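Local coordinates for protein type II 3-hydroxyacyl-CoA dehydrogenase (Thermus thermophilus, PDB 1UAY) that probably oxidises 3-hydroxyacyl-CoA to 3-ketoacyl-CoA with a nicotinamide cofactor in fatty acid beta-oxidation, and binds adenosine in the crystal, at residues L6-A11 / V70-G75; I42-D47 / R55-R60; P178-T183 / P205-P210. All coordinates share one frame; numbering follows the deposited sequence.

All three interactions belong to one Rossmann-type short-chain dehydrogenase subunit. Interaction 1 pairs two central strands and carries their C-terminal ends to the adenosine. Interaction 2 lies at an edge strand of the sheet, 42-45, and reaches the same ligand through Gly46 and Asp47. Centres of these two contacts are 11 Å apart, and they pack directly: Leu6 CD1 is 3.8 Å from Ala57 CB, so helix 51-64 bridges from the sheet edge to its middle. Interaction 3 joins two loops on the opposite side of the chain's centre from interaction 2, about 17 Å from interaction 1 and 27 Å from interaction 2, centre to centre. The side chain of its Phe181 still comes within about 10 Å of the adenosine.

Interaction 1: residues L6-A11 / V70-G75. With ADN (adenosine), chain C.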
loop_
_atom_site.group_PDB
_atom_site.type_symbol
_atom_site.label_atom_id
_atom_site.label_comp_id
_atom_site.label_asym_id
_atom_site.label_seq_id
_atom_site.Cartn_x
_atom_site.Cartn_y
_atom_site.Cartn_z
ATOM N N LEU A 6 -20.509 -5.169 -21.411
ATOM C CA LEU A 6 -20.298 -3.808 -21.882
ATOM C C LEU A 6 -18.830 -3.480 -21.656
ATOM O O LEU A 6 -18.334 -3.579 -20.533
ATOM C CB LEU A 6 -21.164 -2.817 -21.101
ATOM C CG LEU A 6 -20.868 -1.337 -21.376
ATOM C CD1 LEU A 6 -21.180 -1.004 -22.828
ATOM C CD2 LEU A 6 -21.688 -0.467 -20.441
ATOM N N VAL A 7 -18.131 -3.113 -22.722
ATOM C CA VAL A 7 -16.721 -2.766 -22.615
ATOM C C VAL A 7 -16.514 -1.352 -23.136
ATOM O O VAL A 7 -16.742 -1.084 -24.317
ATOM C CB VAL A 7 -15.830 -3.722 -23.445
ATOM C CG1 VAL A 7 -14.371 -3.320 -23.306
ATOM C CG2 VAL A 7 -16.036 -5.159 -22.990
ATOM N N THR A 8 -16.101 -0.442 -22.259
ATOM C CA THR A 8 -15.849 0.922 -22.697
ATOM C C THR A 8 -14.400 0.958 -23.171
ATOM O O THR A 8 -13.544 0.257 -22.627
ATOM C CB THR A 8 -16.079 1.968 -21.568
ATOM O OG1 THR A 8 -15.033 1.885 -20.595
ATOM C CG2 THR A 8 -17.426 1.733 -20.897
ATOM N N GLY A 9 -14.136 1.755 -24.201
ATOM C CA GLY A 9 -12.795 1.842 -24.757
ATOM C C GLY A 9 -12.491 0.637 -25.633
ATOM O O GLY A 9 -11.331 0.360 -25.951
ATOM N N GLY A 10 -13.542 -0.068 -26.041
ATOM C CA GLY A 10 -13.384 -1.266 -26.849
ATOM C C GLY A 10 -12.951 -1.121 -28.294
ATOM O O GLY A 10 -12.812 -2.126 -28.988
ATOM N N ALA A 11 -12.733 0.106 -28.755
ATOM C CA ALA A 11 -12.306 0.317 -30.133
ATOM C C ALA A 11 -10.837 -0.032 -30.327
ATOM O O ALA A 11 -10.409 -0.318 -31.442
ATOM C CB ALA A 11 -12.552 1.764 -30.550
ATOM N N VAL A 70 -19.024 -5.903 -16.986
ATOM C CA VAL A 70 -18.800 -4.517 -17.359
ATOM C C VAL A 70 -17.311 -4.259 -17.192
ATOM O O VAL A 70 -16.746 -4.491 -16.121
ATOM C CB VAL A 70 -19.586 -3.547 -16.451
ATOM C CG1 VAL A 70 -19.323 -2.110 -16.876
ATOM C CG2 VAL A 70 -21.071 -3.860 -16.520
ATOM N N VAL A 71 -16.675 -3.801 -18.263
ATOM C CA VAL A 71 -15.249 -3.510 -18.233
ATOM C C VAL A 71 -15.010 -2.066 -18.646
ATOM O O VAL A 71 -15.290 -1.688 -19.790
ATOM C CB VAL A 71 -14.472 -4.428 -19.204
ATOM C CG1 VAL A 71 -12.981 -4.138 -19.113
ATOM C CG2 VAL A 71 -14.758 -5.889 -18.888
ATOM N N SER A 72 -14.519 -1.251 -17.714
ATOM C CA SER A 72 -14.213 0.148 -18.011
ATOM C C SER A 72 -12.756 0.233 -18.429
ATOM O O SER A 72 -11.853 0.119 -17.597
ATOM C CB SER A 72 -14.440 1.043 -16.787
ATOM O OG SER A 72 -15.741 1.606 -16.795
ATOM N N ALA A 73 -12.526 0.426 -19.721
ATOM C CA ALA A 73 -11.166 0.516 -20.229
ATOM C C ALA A 73 -10.957 1.777 -21.055
ATOM O O ALA A 73 -9.935 1.925 -21.722
ATOM C CB ALA A 73 -10.838 -0.719 -21.059
ATOM N N ALA A 74 -11.929 2.681 -21.016
ATOM C CA ALA A 74 -11.822 3.933 -21.752
ATOM C C ALA A 74 -10.977 4.882 -20.925
ATOM O O ALA A 74 -11.125 4.960 -19.705
ATOM C CB ALA A 74 -13.200 4.537 -21.977
ATOM N N GLY A 75 -10.089 5.609 -21.587
ATOM C CA GLY A 75 -9.254 6.542 -20.864
ATOM C C GLY A 75 -8.375 7.370 -21.769
ATOM O O GLY A 75 -8.290 7.130 -22.978
HETATM O "O5'" ADN C . -8.718 3.504 -23.685
HETATM C "C5'" ADN C . -8.518 3.814 -25.067
HETATM C "C4'" ADN C . -9.912 3.690 -25.725
HETATM O "O4'" ADN C . -10.555 4.775 -24.979
HETATM C "C3'" ADN C . -9.752 4.292 -27.133
HETATM O "O3'" ADN C . -10.317 3.292 -28.012
HETATM C "C2'" ADN C . -10.571 5.601 -27.179
HETATM O "O2'" ADN C . -11.267 5.881 -28.393
HETATM C "C1'" ADN C . -11.390 5.452 -25.889
HETATM N N9 ADN C . -11.914 6.685 -25.274
HETATM C C8 ADN C . -11.160 7.821 -24.878
HETATM N N7 ADN C . -11.856 8.779 -24.333
HETATM C C5 ADN C . -13.161 8.278 -24.342
HETATM C C6 ADN C . -14.445 8.802 -23.885
HETATM N N6 ADN C . -14.570 10.005 -23.318
HETATM N N1 ADN C . -15.583 8.007 -24.057
HETATM C C2 ADN C . -15.489 6.766 -24.640
HETATM N N3 ADN C . -14.334 6.172 -25.102
HETATM C C4 ADN C . -13.214 6.983 -24.924
HETATM O O HOH W 1 -15.230 3.769 -18.633
HETATM O O HOH W 2 -8.993 0.458 -24.221
#
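Leu6, Val7 and Thr8 run beside Val70, Val71 and Ser72 as neighbouring parallel strands in the middle of the Rossmann sheet. Thr8 and Gly9 open the glycine-rich TGxxxGxG motif of the short-chain dehydrogenases. Two backbone bonds zip the strands together: Val71 N gives to Leu6 O at 2.8 Å, and Thr8 N gives to Val71 O at 2.9 Å.

Side chains divide between the two faces. Val7 and Val71 lie side by side and point the same way, with Val71 also meeting Tyr213 and Val217 of helix 210-222. Leu6, Thr8, Val70 and Ser72 turn to the other face, where Val108 of helix 91-116 touches Thr8, Val70 and Ser72.

At the strand ends, the Thr8 hydroxyl takes over. Its OG1 sits between the backbone N and the carbonyl carbon (chi1 72°), from where it accepts Ala73 N at 3.0 Å and Ala74 N at 3.2 Å. One side-chain oxygen thus grips two successive amides as the chain leaves the sheet. A water next to OG1 donates to Ser72 OG.

Gly9 has a positive phi and no side chain, which lets its CA come within 3.8 Å of Ala74 CA. Both segments lead to the adenosine: its O5' donates to Ala73 O at 2.8 Å, while a water sits 2.9 Å from Gly9 O and 3.0 Å from Ala73 O.

Interaction 2: residues I42-D47 / R55-R60; sequences IYVEGD and RRAVAR. With ADN (adenosine), chain C.
Val44 of an edge strand of the sheet fits against three residues of helix 51-64, sending one methyl branch to Arg56 and Ala57 and the other to Arg60. Strand 42-45 and this helix run nearly antiparallel, axes 8.9 Å apart; they are the first two elements of a beta-alpha-beta crossover of the Rossmann fold, which the chain completes at strand 67-72.

Val44 CG1, anti to its backbone N, lies over one face of the Arg56 guanidinium, offset toward the rim and 3.5 Å from NH1. The same methyl meets Ala57 CB at 4.1 Å. Arg56 starts out extended but bends at chi3 (70°), which swings its NE round, and the side chain slides past Val44 in the opposite direction. Its NH2 comes 2.9 Å from Glu45 O, yet the angle is too poor for a hydrogen bond. A water in the guanidinium plane joins the two residues instead, accepting from Glu45 N and, at 3.3 Å, from Arg56 NH2.

Arg60 bends earlier: chi2 of 69° turns CD aside, and the chain then crosses Ile42 at about a right angle. Ile42 CG2 lies over one guanidinium face, 3.8 Å from NE, while CD1 reaches NH2 at 3.7 Å. Val44 CG2 packs on the aliphatic part, at Arg60 CG. The polar end of Arg60 pairs with Glu64, one turn further along the helix.

Past the strand, Asp47 OD1 accepts adenosine N6 at 2.8 Å in a nearly straight bond (170°), and also bonds Thr49 OG1. That carboxylate suits an amino group, so it is consistent with recognition of adenine, while Arg60 offers the strand its aliphatic stem, both arginines offer a guanidinium face, and their charge is directed to water and Glu64.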
loop_
_atom_site.group_PDB
_atom_site.type_symbol
_atom_site.label_atom_id
_atom_site.label_comp_id
_atom_site.label_asym_id
_atom_site.label_seq_id
_atom_site.Cartn_x
_atom_site.Cartn_y
_atom_site.Cartn_z
ATOM N N ILE A 42 -20.833 -5.236 -31.199
ATOM C CA ILE A 42 -21.866 -4.221 -31.325
ATOM C C ILE A 42 -21.229 -2.919 -30.861
ATOM O O ILE A 42 -20.801 -2.806 -29.714
ATOM C CB ILE A 42 -23.077 -4.549 -30.439
ATOM C CG1 ILE A 42 -23.714 -5.859 -30.906
ATOM C CG2 ILE A 42 -24.088 -3.410 -30.490
ATOM C CD1 ILE A 42 -24.732 -6.425 -29.939
ATOM N N TYR A 43 -21.156 -1.942 -31.756
ATOM C CA TYR A 43 -20.541 -0.663 -31.432
ATOM C C TYR A 43 -21.530 0.453 -31.161
ATOM O O TYR A 43 -22.375 0.771 -31.999
ATOM C CB TYR A 43 -19.616 -0.218 -32.570
ATOM C CG TYR A 43 -18.378 -1.063 -32.742
ATOM C CD1 TYR A 43 -17.255 -0.871 -31.934
ATOM C CD2 TYR A 43 -18.329 -2.062 -33.713
ATOM C CE1 TYR A 43 -16.111 -1.653 -32.092
ATOM C CE2 TYR A 43 -17.192 -2.849 -33.879
ATOM C CZ TYR A 43 -16.088 -2.639 -33.066
ATOM O OH TYR A 43 -14.969 -3.416 -33.237
ATOM N N VAL A 44 -21.421 1.037 -29.973
ATOM C CA VAL A 44 -22.245 2.166 -29.594
ATOM C C VAL A 44 -21.243 3.305 -29.483
ATOM O O VAL A 44 -20.322 3.262 -28.662
ATOM C CB VAL A 44 -22.945 1.949 -28.233
ATOM C CG1 VAL A 44 -23.691 3.213 -27.827
ATOM C CG2 VAL A 44 -23.922 0.791 -28.333
ATOM N N GLU A 45 -21.397 4.308 -30.335
ATOM C CA GLU A 45 -20.490 5.441 -30.319
ATOM C C GLU A 45 -20.962 6.467 -29.310
ATOM O O GLU A 45 -22.082 6.969 -29.389
ATOM C CB GLU A 45 -20.392 6.046 -31.718
ATOM C CG GLU A 45 -19.733 5.098 -32.703
ATOM C CD GLU A 45 -19.553 5.707 -34.071
ATOM O OE1 GLU A 45 -20.563 5.888 -34.782
ATOM O OE2 GLU A 45 -18.396 6.009 -34.427
ATOM N N GLY A 46 -20.098 6.768 -28.349
ATOM C CA GLY A 46 -20.452 7.716 -27.315
ATOM C C GLY A 46 -19.298 8.018 -26.382
ATOM O O GLY A 46 -18.217 7.437 -26.498
ATOM N N ASP A 47 -19.563 8.908 -25.433
ATOM C CA ASP A 47 -18.579 9.381 -24.465
ATOM C C ASP A 47 -18.929 8.903 -23.050
ATOM O O ASP A 47 -20.037 9.145 -22.573
ATOM C CB ASP A 47 -18.575 10.914 -24.525
ATOM C CG ASP A 47 -17.376 11.532 -23.846
ATOM O OD1 ASP A 47 -17.051 11.118 -22.719
ATOM O OD2 ASP A 47 -16.766 12.450 -24.436
ATOM N N ARG A 55 -25.936 5.346 -20.701
ATOM C CA ARG A 55 -27.256 4.739 -20.558
ATOM C C ARG A 55 -27.683 4.044 -21.850
ATOM O O ARG A 55 -28.294 2.976 -21.811
ATOM C CB ARG A 55 -28.298 5.792 -20.149
ATOM C CG ARG A 55 -28.216 6.188 -18.675
ATOM C CD ARG A 55 -29.335 7.142 -18.261
ATOM N NE ARG A 55 -29.439 7.227 -16.803
ATOM C CZ ARG A 55 -29.131 8.299 -16.075
ATOM N NH1 ARG A 55 -28.699 9.409 -16.655
ATOM N NH2 ARG A 55 -29.245 8.251 -14.755
ATOM N N ARG A 56 -27.347 4.636 -22.995
ATOM C CA ARG A 56 -27.707 4.036 -24.273
ATOM C C ARG A 56 -26.966 2.718 -24.475
ATOM O O ARG A 56 -27.541 1.740 -24.955
ATOM C CB ARG A 56 -27.386 4.994 -25.425
ATOM C CG ARG A 56 -27.930 4.538 -26.773
ATOM C CD ARG A 56 -28.084 5.709 -27.732
ATOM N NE ARG A 56 -26.802 6.241 -28.181
ATOM C CZ ARG A 56 -26.014 5.639 -29.066
ATOM N NH1 ARG A 56 -26.378 4.479 -29.600
ATOM N NH2 ARG A 56 -24.866 6.197 -29.422
ATOM N N ALA A 57 -25.688 2.693 -24.103
ATOM C CA ALA A 57 -24.868 1.493 -24.243
ATOM C C ALA A 57 -25.325 0.380 -23.298
ATOM O O ALA A 57 -25.369 -0.790 -23.684
ATOM C CB ALA A 57 -23.396 1.835 -23.991
ATOM N N VAL A 58 -25.653 0.746 -22.063
ATOM C CA VAL A 58 -26.117 -0.223 -21.078
ATOM C C VAL A 58 -27.424 -0.860 -21.561
ATOM O O VAL A 58 -27.580 -2.079 -21.521
ATOM C CB VAL A 58 -26.329 0.454 -19.700
ATOM C CG1 VAL A 58 -27.074 -0.482 -18.756
ATOM C CG2 VAL A 58 -24.978 0.838 -19.103
ATOM N N ALA A 59 -28.351 -0.035 -22.038
ATOM C CA ALA A 59 -29.627 -0.539 -22.535
ATOM C C ALA A 59 -29.418 -1.436 -23.757
ATOM O O ALA A 59 -30.085 -2.458 -23.907
ATOM C CB ALA A 59 -30.552 0.625 -22.888
ATOM N N ARG A 60 -28.492 -1.052 -24.634
ATOM C CA ARG A 60 -28.214 -1.848 -25.825
ATOM C C ARG A 60 -27.746 -3.245 -25.418
ATOM O O ARG A 60 -28.145 -4.242 -26.015
ATOM C CB ARG A 60 -27.140 -1.171 -26.681
ATOM C CG ARG A 60 -26.839 -1.905 -27.984
ATOM C CD ARG A 60 -28.005 -1.819 -28.964
ATOM N NE ARG A 60 -27.800 -2.675 -30.133
ATOM C CZ ARG A 60 -27.958 -3.994 -30.127
ATOM N NH1 ARG A 60 -28.327 -4.615 -29.014
ATOM N NH2 ARG A 60 -27.743 -4.697 -31.234
HETATM O "O5'" ADN C . -8.718 3.504 -23.685
HETATM C "C5'" ADN C . -8.518 3.814 -25.067
HETATM C "C4'" ADN C . -9.912 3.690 -25.725
HETATM O "O4'" ADN C . -10.555 4.775 -24.979
HETATM C "C3'" ADN C . -9.752 4.292 -27.133
HETATM O "O3'" ADN C . -10.317 3.292 -28.012
HETATM C "C2'" ADN C . -10.571 5.601 -27.179
HETATM O "O2'" ADN C . -11.267 5.881 -28.393
HETATM C "C1'" ADN C . -11.390 5.452 -25.889
HETATM N N9 ADN C . -11.914 6.685 -25.274
HETATM C C8 ADN C . -11.160 7.821 -24.878
HETATM N N7 ADN C . -11.856 8.779 -24.333
HETATM C C5 ADN C . -13.161 8.278 -24.342
HETATM C C6 ADN C . -14.445 8.802 -23.885
HETATM N N6 ADN C . -14.570 10.005 -23.318
HETATM N N1 ADN C . -15.583 8.007 -24.057
HETATM C C2 ADN C . -15.489 6.766 -24.640
HETATM N N3 ADN C . -14.334 6.172 -25.102
HETATM C C4 ADN C . -13.214 6.983 -24.924
HETATM O O HOH W 3 -23.862 4.355 -31.914
#

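Interaction 3: residues P178-T183 / P205-P210; sequences PGLFDT and PRLGRP
Leu180 and Gly208 join the two loops through a single backbone hydrogen bond, Gly208 N to Leu180 O, 2.8 Å long and almost straight at 175°, with the amide in the plane of the carbonyl. Two waters extend this link. One donates to both Leu180 O and Arg206 O; the other accepts from Asp182 N and donates to Gly208 O at 2.6 Å.

Phe181 leads the side-chain packing. Although its CB points away from the other loop, CG stands anti to the carbonyl carbon (chi1 -75°), and the ring lies beneath Gly208. Gly208 CA sits over the face, 3.7 Å from the ring centroid and 20° off its normal, a CH-pi contact that the absence of a side chain on Gly208 makes possible. At the ring edge, in plane, Arg209 O is 3.2 Å from CE2. Leu14 of helix 13-25 and Met225 of the third subunit also touch this ring.

Pro178 and Gly179 form the Pro-Gly pair at the end of the sixth strand of short-chain dehydrogenases. The chain then passes through helices 184-187 and 191-198, and in this family that excursion commonly lines the substrate site. It rejoins the body at 205-210, where Arg209 holds the N-cap position of helix 210-222.

Leu180 and Leu207 also meet, but Leu180 has two deposited conformers and the tightness of the contact is doubtful. Within 205-210 the two guanidinium groups lie face over face, Arg209 NE 3.5 Å above the centre of Arg206. The like charges have acidic partners: Arg206 NH2 bonds Glu212, and Arg209 NH1 bonds Glu124 of the third subunit. Arg206 NH1 also donates to Leu207 O at 3.0 Å, which lies in the plane of the guanidinium.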
loop_
_atom_site.group_PDB
_atom_site.type_symbol
_atom_site.label_atom_id
_atom_site.label_comp_id
_atom_site.label_asym_id
_atom_site.label_seq_id
_atom_site.Cartn_x
_atom_site.Cartn_y
_atom_site.Cartn_z
ATOM N N PRO A 178 -2.843 -1.840 -14.922
ATOM C CA PRO A 178 -1.818 -2.224 -15.890
ATOM C C PRO A 178 -0.523 -1.443 -15.756
ATOM O O PRO A 178 -0.513 -0.286 -15.327
ATOM C CB PRO A 178 -2.475 -1.937 -17.241
ATOM C CG PRO A 178 -3.950 -1.948 -16.942
ATOM C CD PRO A 178 -4.015 -1.267 -15.603
ATOM N N GLY A 179 0.564 -2.106 -16.131
ATOM C CA GLY A 179 1.864 -1.473 -16.145
ATOM C C GLY A 179 1.993 -0.885 -17.540
ATOM O O GLY A 179 1.070 -0.230 -18.022
ATOM N N LEU A 180 3.107 -1.145 -18.212
ATOM C CA LEU A 180 3.312 -0.595 -19.546
ATOM C C LEU A 180 2.745 -1.459 -20.669
ATOM O O LEU A 180 3.241 -2.554 -20.944
ATOM C CB LEU A 180 4.803 -0.364 -19.792
ATOM C CG LEU A 180 5.158 0.655 -20.878
ATOM C CD1 LEU A 180 4.673 2.037 -20.464
ATOM C CD2 LEU A 180 6.663 0.671 -21.088
ATOM N N PHE A 181 1.692 -0.950 -21.305
ATOM C CA PHE A 181 1.033 -1.611 -22.429
ATOM C C PHE A 181 0.886 -0.545 -23.512
ATOM O O PHE A 181 1.257 0.608 -23.310
ATOM C CB PHE A 181 -0.378 -2.095 -22.062
ATOM C CG PHE A 181 -0.416 -3.329 -21.205
ATOM C CD1 PHE A 181 -0.081 -3.275 -19.857
ATOM C CD2 PHE A 181 -0.835 -4.542 -21.743
ATOM C CE1 PHE A 181 -0.172 -4.414 -19.055
ATOM C CE2 PHE A 181 -0.929 -5.686 -20.951
ATOM C CZ PHE A 181 -0.597 -5.621 -19.604
ATOM N N ASP A 182 0.331 -0.932 -24.653
ATOM C CA ASP A 182 0.107 0.006 -25.744
ATOM C C ASP A 182 -1.192 0.747 -25.431
ATOM O O ASP A 182 -2.257 0.394 -25.932
ATOM C CB ASP A 182 -0.028 -0.754 -27.062
ATOM C CG ASP A 182 -0.209 0.167 -28.248
ATOM O OD1 ASP A 182 -0.620 -0.328 -29.318
ATOM O OD2 ASP A 182 0.065 1.380 -28.112
ATOM N N THR A 183 -1.092 1.774 -24.592
ATOM C CA THR A 183 -2.251 2.557 -24.177
ATOM C C THR A 183 -1.986 4.052 -24.346
ATOM O O THR A 183 -0.886 4.453 -24.726
ATOM C CB THR A 183 -2.573 2.291 -22.698
ATOM O OG1 THR A 183 -1.503 2.787 -21.884
ATOM C CG2 THR A 183 -2.739 0.798 -22.449
ATOM N N PRO A 205 10.435 -8.615 -20.105
ATOM C CA PRO A 205 11.089 -7.353 -20.467
ATOM C C PRO A 205 10.553 -6.800 -21.779
ATOM O O PRO A 205 11.263 -6.732 -22.783
ATOM C CB PRO A 205 12.558 -7.748 -20.541
ATOM C CG PRO A 205 12.482 -9.137 -21.100
ATOM C CD PRO A 205 11.326 -9.765 -20.342
ATOM N N ARG A 206 9.293 -6.386 -21.751
ATOM C CA ARG A 206 8.625 -5.872 -22.934
ATOM C C ARG A 206 7.308 -5.226 -22.545
ATOM O O ARG A 206 6.908 -5.248 -21.378
ATOM C CB ARG A 206 8.322 -7.029 -23.883
ATOM C CG ARG A 206 7.461 -8.119 -23.233
ATOM C CD ARG A 206 6.865 -9.061 -24.270
ATOM N NE ARG A 206 6.255 -10.257 -23.684
ATOM C CZ ARG A 206 5.081 -10.293 -23.058
ATOM N NH1 ARG A 206 4.353 -9.190 -22.922
ATOM N NH2 ARG A 206 4.629 -11.441 -22.573
ATOM N N LEU A 207 6.636 -4.649 -23.533
ATOM C CA LEU A 207 5.331 -4.053 -23.300
ATOM C C LEU A 207 4.375 -5.222 -23.103
ATOM O O LEU A 207 4.563 -6.288 -23.690
ATOM C CB LEU A 207 4.880 -3.244 -24.517
ATOM C CG LEU A 207 5.674 -1.990 -24.872
ATOM C CD1 LEU A 207 5.137 -1.400 -26.169
ATOM C CD2 LEU A 207 5.569 -0.986 -23.740
ATOM N N GLY A 208 3.359 -5.034 -22.270
ATOM C CA GLY A 208 2.399 -6.096 -22.069
ATOM C C GLY A 208 1.576 -6.259 -23.334
ATOM O O GLY A 208 1.440 -5.319 -24.119
ATOM N N ARG A 209 1.043 -7.456 -23.540
ATOM C CA ARG A 209 0.218 -7.746 -24.703
ATOM C C ARG A 209 -1.230 -7.526 -24.287
ATOM O O ARG A 209 -1.626 -7.904 -23.185
ATOM C CB ARG A 209 0.425 -9.196 -25.140
ATOM C CG ARG A 209 1.853 -9.501 -25.562
ATOM C CD ARG A 209 2.125 -10.992 -25.592
ATOM N NE ARG A 209 3.485 -11.269 -26.042
ATOM C CZ ARG A 209 4.054 -12.468 -26.009
ATOM N NH1 ARG A 209 3.382 -13.512 -25.545
ATOM N NH2 ARG A 209 5.297 -12.621 -26.442
ATOM N N PRO A 210 -2.040 -6.903 -25.156
ATOM C CA PRO A 210 -3.446 -6.662 -24.813
ATOM C C PRO A 210 -4.163 -7.934 -24.354
ATOM O O PRO A 210 -5.007 -7.893 -23.458
ATOM C CB PRO A 210 -4.023 -6.106 -26.111
ATOM C CG PRO A 210 -2.850 -5.382 -26.711
ATOM C CD PRO A 210 -1.722 -6.361 -26.489
HETATM O O HOH W 4 5.290 -4.056 -19.556
HETATM O O HOH W 5 -0.027 -3.612 -25.508
#